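Local coordinates for protein ethyl acetate hydrolase (Pseudomonas veronii, PDB 5EFZ) that hydrolyses ethyl acetate to ethanol and acetate, and related short-chain esters, in the bacterial degradation of methyl ketones such as 2-butanone, at residues 193-198 with 214-219; 186-191 with 271-276; 104-109 with 263-268. All coordinates share one frame; numbering follows the deposited sequence.

Interaction 1. Residues 193-198 with 214-219. With EDO (1,2-ethanediol), chain J.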
loop_
_atom_site.group_PDB
_atom_site.type_symbol
_atom_site.label_atom_id
_atom_site.label_comp_id
_atom_site.label_asym_id
_atom_site.label_seq_id
_atom_site.Cartn_x
_atom_site.Cartn_y
_atom_site.Cartn_z
ATOM N N GLU A 193 -13.314 0.923 -6.873
ATOM C CA GLU A 193 -14.322 0.003 -6.334
ATOM C C GLU A 193 -14.794 0.439 -4.947
ATOM O O GLU A 193 -15.919 0.132 -4.551
ATOM C CB GLU A 193 -13.780 -1.426 -6.329
ATOM C CG GLU A 193 -13.705 -1.956 -7.769
ATOM C CD GLU A 193 -13.028 -3.299 -7.924
ATOM O OE1 GLU A 193 -12.385 -3.781 -6.958
ATOM O OE2 GLU A 193 -13.135 -3.864 -9.049
ATOM N N ALA A 194 -13.950 1.145 -4.206
ATOM C CA ALA A 194 -14.376 1.651 -2.898
ATOM C C ALA A 194 -15.630 2.525 -3.061
ATOM O O ALA A 194 -16.555 2.508 -2.242
ATOM C CB ALA A 194 -13.258 2.450 -2.258
ATOM N N ILE A 195 -15.648 3.286 -4.148
ATOM C CA ILE A 195 -16.777 4.124 -4.462
ATOM C C ILE A 195 -17.897 3.336 -5.120
ATOM O O ILE A 195 -19.044 3.433 -4.686
ATOM C CB ILE A 195 -16.364 5.261 -5.380
ATOM C CG1 ILE A 195 -15.484 6.233 -4.584
ATOM C CG2 ILE A 195 -17.595 5.968 -5.942
ATOM C CD1 ILE A 195 -14.836 7.303 -5.474
ATOM N N THR A 196 -17.587 2.551 -6.154
ATOM C CA THR A 196 -18.674 1.972 -6.960
ATOM C C THR A 196 -19.402 0.844 -6.247
ATOM O O THR A 196 -20.571 0.544 -6.574
ATOM C CB THR A 196 -18.187 1.446 -8.324
ATOM O OG1 THR A 196 -17.288 0.354 -8.125
ATOM C CG2 THR A 196 -17.491 2.557 -9.152
ATOM N N THR A 197 -18.767 0.237 -5.249
ATOM C CA THR A 197 -19.475 -0.811 -4.498
ATOM C C THR A 197 -20.422 -0.285 -3.396
ATOM O O THR A 197 -21.136 -1.062 -2.763
ATOM C CB THR A 197 -18.498 -1.784 -3.838
ATOM O OG1 THR A 197 -17.629 -1.055 -2.964
ATOM C CG2 THR A 197 -17.674 -2.496 -4.902
ATOM N N ASP A 198 -20.396 1.015 -3.137
ATOM C CA ASP A 198 -21.367 1.632 -2.238
ATOM C C ASP A 198 -22.730 1.583 -2.924
ATOM O O ASP A 198 -22.881 2.143 -4.015
ATOM C CB ASP A 198 -20.936 3.080 -1.949
ATOM C CG ASP A 198 -21.802 3.766 -0.899
ATOM O OD1 ASP A 198 -22.869 3.233 -0.547
ATOM O OD2 ASP A 198 -21.399 4.860 -0.442
ATOM N N ALA A 214 -20.167 6.741 2.501
ATOM C CA ALA A 214 -19.473 5.502 2.886
ATOM C C ALA A 214 -18.378 5.159 1.875
ATOM O O ALA A 214 -17.255 4.849 2.258
ATOM C CB ALA A 214 -20.442 4.342 3.031
ATOM N N GLY A 215 -18.711 5.219 0.583
ATOM C CA GLY A 215 -17.740 4.958 -0.464
ATOM C C GLY A 215 -16.607 5.973 -0.419
ATOM O O GLY A 215 -15.436 5.618 -0.583
ATOM N N LEU A 216 -16.940 7.236 -0.195
ATOM C CA LEU A 216 -15.899 8.272 -0.167
ATOM C C LEU A 216 -14.949 8.083 1.053
ATOM O O LEU A 216 -13.728 8.310 0.946
ATOM C CB LEU A 216 -16.512 9.672 -0.150
ATOM C CG LEU A 216 -17.167 10.113 -1.469
ATOM C CD1 LEU A 216 -17.970 11.377 -1.252
ATOM C CD2 LEU A 216 -16.093 10.347 -2.565
ATOM N N GLU A 217 -15.510 7.714 2.194
ATOM C CA GLU A 217 -14.680 7.420 3.373
ATOM C C GLU A 217 -13.749 6.210 3.133
ATOM O O GLU A 217 -12.603 6.225 3.564
ATOM C CB GLU A 217 -15.567 7.152 4.604
ATOM C CG GLU A 217 -16.203 8.424 5.189
ATOM C CD GLU A 217 -16.836 8.200 6.560
ATOM O OE1 GLU A 217 -16.676 7.093 7.152
ATOM O OE2 GLU A 217 -17.490 9.152 7.048
ATOM N N ARG A 218 -14.243 5.160 2.459
ATOM C CA ARG A 218 -13.390 3.977 2.182
ATOM C C ARG A 218 -12.259 4.373 1.247
ATOM O O ARG A 218 -11.110 3.924 1.378
ATOM C CB ARG A 218 -14.220 2.801 1.578
ATOM C CG ARG A 218 -15.309 2.242 2.511
ATOM C CD ARG A 218 -16.252 1.216 1.782
ATOM N NE ARG A 218 -17.391 0.785 2.618
ATOM C CZ ARG A 218 -18.658 0.753 2.204
ATOM N NH1 ARG A 218 -18.962 1.134 0.968
ATOM N NH2 ARG A 218 -19.624 0.346 3.022
ATOM N N HIS A 219 -12.605 5.233 0.289
ATOM C CA HIS A 219 -11.657 5.799 -0.655
ATOM C C HIS A 219 -10.573 6.573 0.112
ATOM O O HIS A 219 -9.371 6.383 -0.124
ATOM C CB HIS A 219 -12.446 6.718 -1.594
ATOM C CG HIS A 219 -11.698 7.214 -2.797
ATOM N ND1 HIS A 219 -11.566 6.467 -3.938
ATOM C CD2 HIS A 219 -11.109 8.407 -3.040
ATOM C CE1 HIS A 219 -10.923 7.185 -4.857
ATOM N NE2 HIS A 219 -10.623 8.352 -4.332
HETATM C C1 EDO J . -24.162 0.110 -6.730
HETATM O O1 EDO J . -23.037 0.425 -5.901
HETATM C C2 EDO J . -24.363 1.195 -7.774
HETATM O O2 EDO J . -23.706 0.785 -8.977
#
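This is a close helix-to-helix contact in the cap region of an alpha/beta hydrolase, where the last turn of helix 182-196 and the loop that follows it lie against the first turns of helix 213-227. Gly215 lets the backbones come together, its CA only 4.2 Å from the CA of Ile195. Gly215 CA also sits 3.3 Å from Ala194 O in a CA-H...O contact, and that carbonyl is buried without a conventional partner. Beside it Ala194 CB packs against the facing turn, 3.8 Å from His219 N. Ile195 reaches further with its delta branch: CD1 lies over one face of the His219 imidazole, 3.7 Å from ND1 and offset toward the rim, a CH-pi contact. The ring is held from outside by a bond from ND1 to Leu191 O. Past the helix, Asp198 turns its CG anti to the backbone N (chi1 -174°), so that OD2 takes the N-H of Gly215 at 2.9 Å, with 148° at the hydrogen and the donor above the carboxylate plane; OD1 meets Ala200 N. A 1,2-ethanediol O1 lies 2.6 Å from both Thr196 O and Asp198 O. Arg218 lays its guanidinium over the Ala214 methyl, leaving NH1 4.7 Å from Asp198 OD2, near but not paired. Arg218 also packs on Thr197 of the second subunit, so the contact borders the dimer interface. A carboxylate placed at the positive start of a helix, with an arginine nearby, would be expected to favour the charged form of Asp198.

Interaction 2. Residues 186-191 with 271-276; sequences LFTEIL and WKWQRG
The backbones of helices 182-196 and 263-274 come nearest at Thr188 and Gln274, whose CA atoms stand 6.6 Å apart. Thr188 wedges between them: its OG1 sits above the middle of the Trp273 indole, 3.4 Å from CE2, while CG2 makes an off-centre CH-pi contact with the six-membered ring at 4.2 Å from its centroid. That hydroxyl is bonded to Asp184 O, one turn back. Trp273, with CG anti to the backbone N (chi1 167°), reaches across the gap; its NE1 is held by Asp184 OD2, fixing the rotation of the ring. Around the far rim, Phe187 CE2 meets Trp273 CH2 at 3.7 Å near the indole plane, the two ring planes standing at 83°, and Leu191 CD1 approaches Trp273 CZ3 at 3.7 Å. Both helices belong to the insertion between strands 170-174 and 296-300, the usual place for the cap of an alpha/beta hydrolase, and Trp273 lies close to Ser151 and His334, the inferred nucleophile and histidine of the active site. On the other flank Gln274 runs past Thr188, Gln274 CG lying 3.6 Å from Thr188 CB. One water accepts from Gln274 NE2 at 3.1 Å and donates to Glu189 OE2 at 2.9 Å. The amide is gripped further by Phe185 O at NE2 and Arg275 NH1 at OE1; Glu189 OE1 forms a salt bridge with Lys221 of the second subunit.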
loop_
_atom_site.group_PDB
_atom_site.type_symbol
_atom_site.label_atom_id
_atom_site.label_comp_id
_atom_site.label_asym_id
_atom_site.label_seq_id
_atom_site.Cartn_x
_atom_site.Cartn_y
_atom_site.Cartn_z
ATOM N N LEU A 186 -3.861 -1.351 -10.540
ATOM C CA LEU A 186 -4.591 -2.077 -9.484
ATOM C C LEU A 186 -4.984 -1.187 -8.292
ATOM O O LEU A 186 -6.116 -1.269 -7.768
ATOM C CB LEU A 186 -3.743 -3.248 -8.988
ATOM C CG LEU A 186 -4.337 -4.014 -7.790
ATOM C CD1 LEU A 186 -5.600 -4.790 -8.202
ATOM C CD2 LEU A 186 -3.280 -4.971 -7.236
ATOM N N PHE A 187 -4.043 -0.366 -7.820
ATOM C CA PHE A 187 -4.350 0.578 -6.759
ATOM C C PHE A 187 -5.562 1.442 -7.117
ATOM O O PHE A 187 -6.492 1.600 -6.338
ATOM C CB PHE A 187 -3.137 1.473 -6.514
ATOM C CG PHE A 187 -3.395 2.625 -5.576
ATOM C CD1 PHE A 187 -4.093 2.443 -4.399
ATOM C CD2 PHE A 187 -2.842 3.887 -5.844
ATOM C CE1 PHE A 187 -4.290 3.542 -3.499
ATOM C CE2 PHE A 187 -3.057 4.978 -4.965
ATOM C CZ PHE A 187 -3.769 4.797 -3.805
ATOM N N THR A 188 -5.533 2.009 -8.315
ATOM C CA THR A 188 -6.629 2.879 -8.721
ATOM C C THR A 188 -7.916 2.079 -8.935
ATOM O O THR A 188 -8.996 2.566 -8.644
ATOM C CB THR A 188 -6.255 3.644 -9.965
ATOM O OG1 THR A 188 -4.993 4.312 -9.709
ATOM C CG2 THR A 188 -7.346 4.703 -10.251
ATOM N N GLU A 189 -7.803 0.847 -9.412
ATOM C CA GLU A 189 -8.989 -0.020 -9.503
ATOM C C GLU A 189 -9.626 -0.224 -8.128
ATOM O O GLU A 189 -10.858 -0.175 -7.971
ATOM C CB GLU A 189 -8.645 -1.371 -10.116
ATOM C CG GLU A 189 -9.833 -2.346 -10.104
ATOM C CD GLU A 189 -9.612 -3.541 -11.012
ATOM O OE1 GLU A 189 -9.582 -4.699 -10.519
ATOM O OE2 GLU A 189 -9.496 -3.316 -12.225
ATOM N N ILE A 190 -8.797 -0.472 -7.131
ATOM C CA ILE A 190 -9.308 -0.680 -5.775
ATOM C C ILE A 190 -9.930 0.600 -5.252
ATOM O O ILE A 190 -10.959 0.565 -4.580
ATOM C CB ILE A 190 -8.166 -1.175 -4.836
ATOM C CG1 ILE A 190 -7.810 -2.624 -5.272
ATOM C CG2 ILE A 190 -8.598 -1.085 -3.327
ATOM C CD1 ILE A 190 -6.500 -3.192 -4.627
ATOM N N LEU A 191 -9.308 1.738 -5.565
ATOM C CA LEU A 191 -9.889 3.053 -5.195
ATOM C C LEU A 191 -11.244 3.282 -5.838
ATOM O O LEU A 191 -12.154 3.861 -5.224
ATOM C CB LEU A 191 -8.971 4.191 -5.600
ATOM C CG LEU A 191 -7.719 4.465 -4.777
ATOM C CD1 LEU A 191 -6.900 5.557 -5.519
ATOM C CD2 LEU A 191 -8.090 4.914 -3.339
ATOM N N TRP A 271 -10.074 6.927 -14.039
ATOM C CA TRP A 271 -9.986 6.175 -15.305
ATOM C C TRP A 271 -8.823 6.725 -16.131
ATOM O O TRP A 271 -8.058 5.990 -16.770
ATOM C CB TRP A 271 -11.305 6.297 -16.107
ATOM C CG TRP A 271 -11.398 5.413 -17.346
ATOM C CD1 TRP A 271 -12.015 4.177 -17.442
ATOM C CD2 TRP A 271 -10.913 5.720 -18.653
ATOM N NE1 TRP A 271 -11.916 3.704 -18.734
ATOM C CE2 TRP A 271 -11.244 4.635 -19.493
ATOM C CE3 TRP A 271 -10.226 6.818 -19.200
ATOM C CZ2 TRP A 271 -10.896 4.601 -20.841
ATOM C CZ3 TRP A 271 -9.866 6.783 -20.546
ATOM C CH2 TRP A 271 -10.213 5.688 -21.352
ATOM N N LYS A 272 -8.719 8.044 -16.115
ATOM C CA LYS A 272 -7.712 8.750 -16.899
ATOM C C LYS A 272 -6.312 8.389 -16.368
ATOM O O LYS A 272 -5.392 8.065 -17.126
ATOM C CB LYS A 272 -7.946 10.256 -16.810
ATOM C CG LYS A 272 -6.978 11.088 -17.656
ATOM C CD LYS A 272 -7.102 12.592 -17.326
ATOM C CE LYS A 272 -8.544 13.115 -17.385
ATOM N NZ LYS A 272 -8.460 14.619 -17.191
ATOM N N TRP A 273 -6.173 8.521 -15.054
ATOM C CA TRP A 273 -4.929 8.213 -14.349
ATOM C C TRP A 273 -4.468 6.790 -14.677
ATOM O O TRP A 273 -3.290 6.557 -14.981
ATOM C CB TRP A 273 -5.179 8.414 -12.838
ATOM C CG TRP A 273 -4.163 7.895 -11.832
ATOM C CD1 TRP A 273 -2.858 7.501 -12.036
ATOM C CD2 TRP A 273 -4.429 7.710 -10.433
ATOM N NE1 TRP A 273 -2.306 7.071 -10.819
ATOM C CE2 TRP A 273 -3.255 7.200 -9.833
ATOM C CE3 TRP A 273 -5.562 7.916 -9.640
ATOM C CZ2 TRP A 273 -3.184 6.897 -8.456
ATOM C CZ3 TRP A 273 -5.492 7.606 -8.271
ATOM C CH2 TRP A 273 -4.309 7.110 -7.703
ATOM N N GLN A 274 -5.389 5.828 -14.617
ATOM C CA GLN A 274 -5.038 4.433 -14.911
ATOM C C GLN A 274 -4.363 4.218 -16.264
ATOM O O GLN A 274 -3.605 3.264 -16.454
ATOM C CB GLN A 274 -6.304 3.566 -14.892
ATOM C CG GLN A 274 -6.799 3.238 -13.499
ATOM C CD GLN A 274 -7.997 2.305 -13.539
ATOM O OE1 GLN A 274 -8.957 2.545 -14.286
ATOM N NE2 GLN A 274 -7.947 1.216 -12.749
ATOM N N ARG A 275 -4.698 5.072 -17.218
ATOM C CA ARG A 275 -4.322 4.824 -18.620
ATOM C C ARG A 275 -3.279 5.774 -19.182
ATOM O O ARG A 275 -2.969 5.700 -20.372
ATOM C CB ARG A 275 -5.585 4.862 -19.477
ATOM C CG ARG A 275 -6.383 3.549 -19.354
ATOM C CD ARG A 275 -7.846 3.719 -19.666
ATOM N NE ARG A 275 -8.558 2.468 -19.357
ATOM C CZ ARG A 275 -9.008 2.155 -18.140
ATOM N NH1 ARG A 275 -8.850 2.997 -17.119
ATOM N NH2 ARG A 275 -9.603 0.991 -17.938
ATOM N N GLY A 276 -2.712 6.629 -18.330
ATOM C CA GLY A 276 -1.633 7.526 -18.782
ATOM C C GLY A 276 -0.528 6.699 -19.452
ATOM O O GLY A 276 0.005 5.775 -18.849
HETATM O O HOH W 1 -10.453 -0.662 -13.016
#

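Interaction 3. Residues 104-109 with 263-268. With EDO (1,2-ethanediol), chain L.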
loop_
_atom_site.group_PDB
_atom_site.type_symbol
_atom_site.label_atom_id
_atom_site.label_comp_id
_atom_site.label_asym_id
_atom_site.label_seq_id
_atom_site.Cartn_x
_atom_site.Cartn_y
_atom_site.Cartn_z
ATOM N N SER A 104 -13.237 22.547 -14.752
ATOM C CA SER A 104 -13.332 22.398 -16.198
ATOM C C SER A 104 -14.553 21.500 -16.515
ATOM O O SER A 104 -15.154 20.931 -15.609
ATOM C CB SER A 104 -12.046 21.780 -16.767
ATOM O OG SER A 104 -10.942 22.669 -16.591
ATOM N N SER A 105 -14.891 21.365 -17.799
ATOM C CA SER A 105 -16.006 20.505 -18.218
ATOM C C SER A 105 -15.882 19.138 -17.594
ATOM O O SER A 105 -14.846 18.511 -17.706
ATOM C CB SER A 105 -16.039 20.372 -19.740
ATOM O OG SER A 105 -16.457 21.586 -20.322
ATOM N N SER A 106 -16.950 18.678 -16.945
ATOM C CA SER A 106 -16.923 17.471 -16.148
ATOM C C SER A 106 -18.319 16.834 -16.070
ATOM O O SER A 106 -19.315 17.448 -16.459
ATOM C CB SER A 106 -16.435 17.773 -14.717
ATOM O OG SER A 106 -15.184 18.458 -14.709
ATOM N N ALA A 107 -18.377 15.613 -15.568
ATOM C CA ALA A 107 -19.666 14.930 -15.343
ATOM C C ALA A 107 -20.606 15.818 -14.523
ATOM O O ALA A 107 -21.823 15.835 -14.740
ATOM C CB ALA A 107 -19.433 13.563 -14.604
ATOM N N SER A 108 -20.035 16.572 -13.585
ATOM C CA SER A 108 -20.872 17.293 -12.629
ATOM C C SER A 108 -21.420 18.614 -13.151
ATOM O O SER A 108 -22.256 19.220 -12.496
ATOM C CB SER A 108 -20.101 17.563 -11.336
ATOM O OG SER A 108 -18.983 18.416 -11.578
ATOM N N ASN A 109 -20.986 19.060 -14.323
ATOM C CA ASN A 109 -21.419 20.369 -14.799
ATOM C C ASN A 109 -21.693 20.425 -16.306
ATOM O O ASN A 109 -21.821 21.515 -16.868
ATOM C CB ASN A 109 -20.368 21.431 -14.414
ATOM C CG ASN A 109 -18.999 21.164 -15.039
ATOM O OD1 ASN A 109 -18.911 20.568 -16.113
ATOM N ND2 ASN A 109 -17.914 21.636 -14.374
ATOM N N PRO A 263 -18.449 11.845 -6.709
ATOM C CA PRO A 263 -17.989 10.504 -7.102
ATOM C C PRO A 263 -17.784 10.357 -8.622
ATOM O O PRO A 263 -16.752 9.801 -9.017
ATOM C CB PRO A 263 -19.130 9.585 -6.610
ATOM C CG PRO A 263 -19.708 10.295 -5.420
ATOM C CD PRO A 263 -19.568 11.798 -5.741
ATOM N N ASN A 264 -18.702 10.864 -9.451
ATOM C CA ASN A 264 -18.512 10.720 -10.900
ATOM C C ASN A 264 -17.235 11.436 -11.361
ATOM O O ASN A 264 -16.471 10.893 -12.170
ATOM C CB ASN A 264 -19.708 11.243 -11.685
ATOM C CG ASN A 264 -20.910 10.305 -11.584
ATOM O OD1 ASN A 264 -20.751 9.083 -11.457
ATOM N ND2 ASN A 264 -22.095 10.875 -11.587
ATOM N N ASN A 265 -16.986 12.643 -10.862
ATOM C CA ASN A 265 -15.710 13.314 -11.223
ATOM C C ASN A 265 -14.447 12.539 -10.787
ATOM O O ASN A 265 -13.440 12.444 -11.527
ATOM C CB ASN A 265 -15.651 14.725 -10.626
ATOM C CG ASN A 265 -16.653 15.672 -11.241
ATOM O OD1 ASN A 265 -17.259 15.399 -12.303
ATOM N ND2 ASN A 265 -16.874 16.802 -10.554
ATOM N N LEU A 266 -14.454 11.986 -9.582
ATOM C CA LEU A 266 -13.311 11.198 -9.139
ATOM C C LEU A 266 -13.085 9.987 -10.072
ATOM O O LEU A 266 -11.933 9.646 -10.394
ATOM C CB LEU A 266 -13.505 10.719 -7.680
ATOM C CG LEU A 266 -13.537 11.850 -6.646
ATOM C CD1 LEU A 266 -13.786 11.277 -5.241
ATOM C CD2 LEU A 266 -12.206 12.613 -6.662
ATOM N N LEU A 267 -14.164 9.345 -10.499
ATOM C CA LEU A 267 -14.042 8.172 -11.385
ATOM C C LEU A 267 -13.498 8.591 -12.764
ATOM O O LEU A 267 -12.717 7.855 -13.384
ATOM C CB LEU A 267 -15.399 7.461 -11.542
ATOM C CG LEU A 267 -15.983 6.839 -10.255
ATOM C CD1 LEU A 267 -17.272 6.072 -10.604
ATOM C CD2 LEU A 267 -15.004 5.923 -9.565
ATOM N N THR A 268 -13.884 9.775 -13.238
ATOM C CA THR A 268 -13.329 10.274 -14.506
ATOM C C THR A 268 -11.813 10.438 -14.397
ATOM O O THR A 268 -11.070 10.037 -15.291
ATOM C CB THR A 268 -13.969 11.630 -14.920
ATOM O OG1 THR A 268 -15.384 11.444 -15.058
ATOM C CG2 THR A 268 -13.438 12.141 -16.251
HETATM C C1 EDO L . -18.581 9.724 -15.111
HETATM O O1 EDO L . -17.454 9.049 -14.493
HETATM C C2 EDO L . -19.031 9.125 -16.455
HETATM O O2 EDO L . -18.073 8.289 -17.136
HETATM O O HOH W 2 -16.062 14.175 -14.725
#
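The water lodged between loop 104-109 and helix 263-268 is the best-held polar atom, with three hydrogen-bond partners. It accepts from Ala107 N at 2.9 Å, donates to Asn265 OD1 at 3.0 Å and bonds Thr268 OG1 at 2.8 Å, tying the loop backbone to two side chains one turn apart on the helix. Asn265 is the main direct link. Asn265 ND2 points almost straight at Ser108 OG, 2.8 Å away with 169° at the hydrogen and the hydroxyl close to the amide plane. Ser108 meets it from the crowded position between its own backbone N and carbonyl carbon (chi1 63°). At the other end of the amide, Asn265 OD1 takes a weak, bent bond from Ser108 N at 3.3 Å as well as the water, so both ends are used and its rotation is fixed. Alongside, the Ala107 methyl meets Asn264 CB at 3.7 Å, and a 1,2-ethanediol, probably from the crystallisation liquor, donates a hydrogen bond from O1 to Asn264 O at 3.1 Å. Bonds within the loop help to set its shape: Asn109 N bonds Ser106 O, while Ser104 O accepts from both Ser106 OG and Asn109 ND2. Residues 106-109 form a type I beta turn, in the long connection after strand 92-96 of the alpha/beta hydrolase core, and it docks on the opening turns of a cap helix away from the catalytic residues.

How the interactions relate
Two helices join the three contacts: interactions 1 and 2 share helix 182-196, and interactions 2 and 3 share helix 263-274. All are largely buried, but their settings differ. Interaction 2 is the most aromatic and lies nearest the inferred catalytic residues; interaction 1 is farthest from the centre of the chain and, like interaction 2, touches the second subunit; interaction 3 touches no other chain and relies on an amide and a water. Interactions 1 and 2 touch each other directly along helix 182-196, and interaction 1 meets interaction 3 through apolar packing of Ile195, Thr196 and Leu216 on Pro263, Leu266 and Leu267.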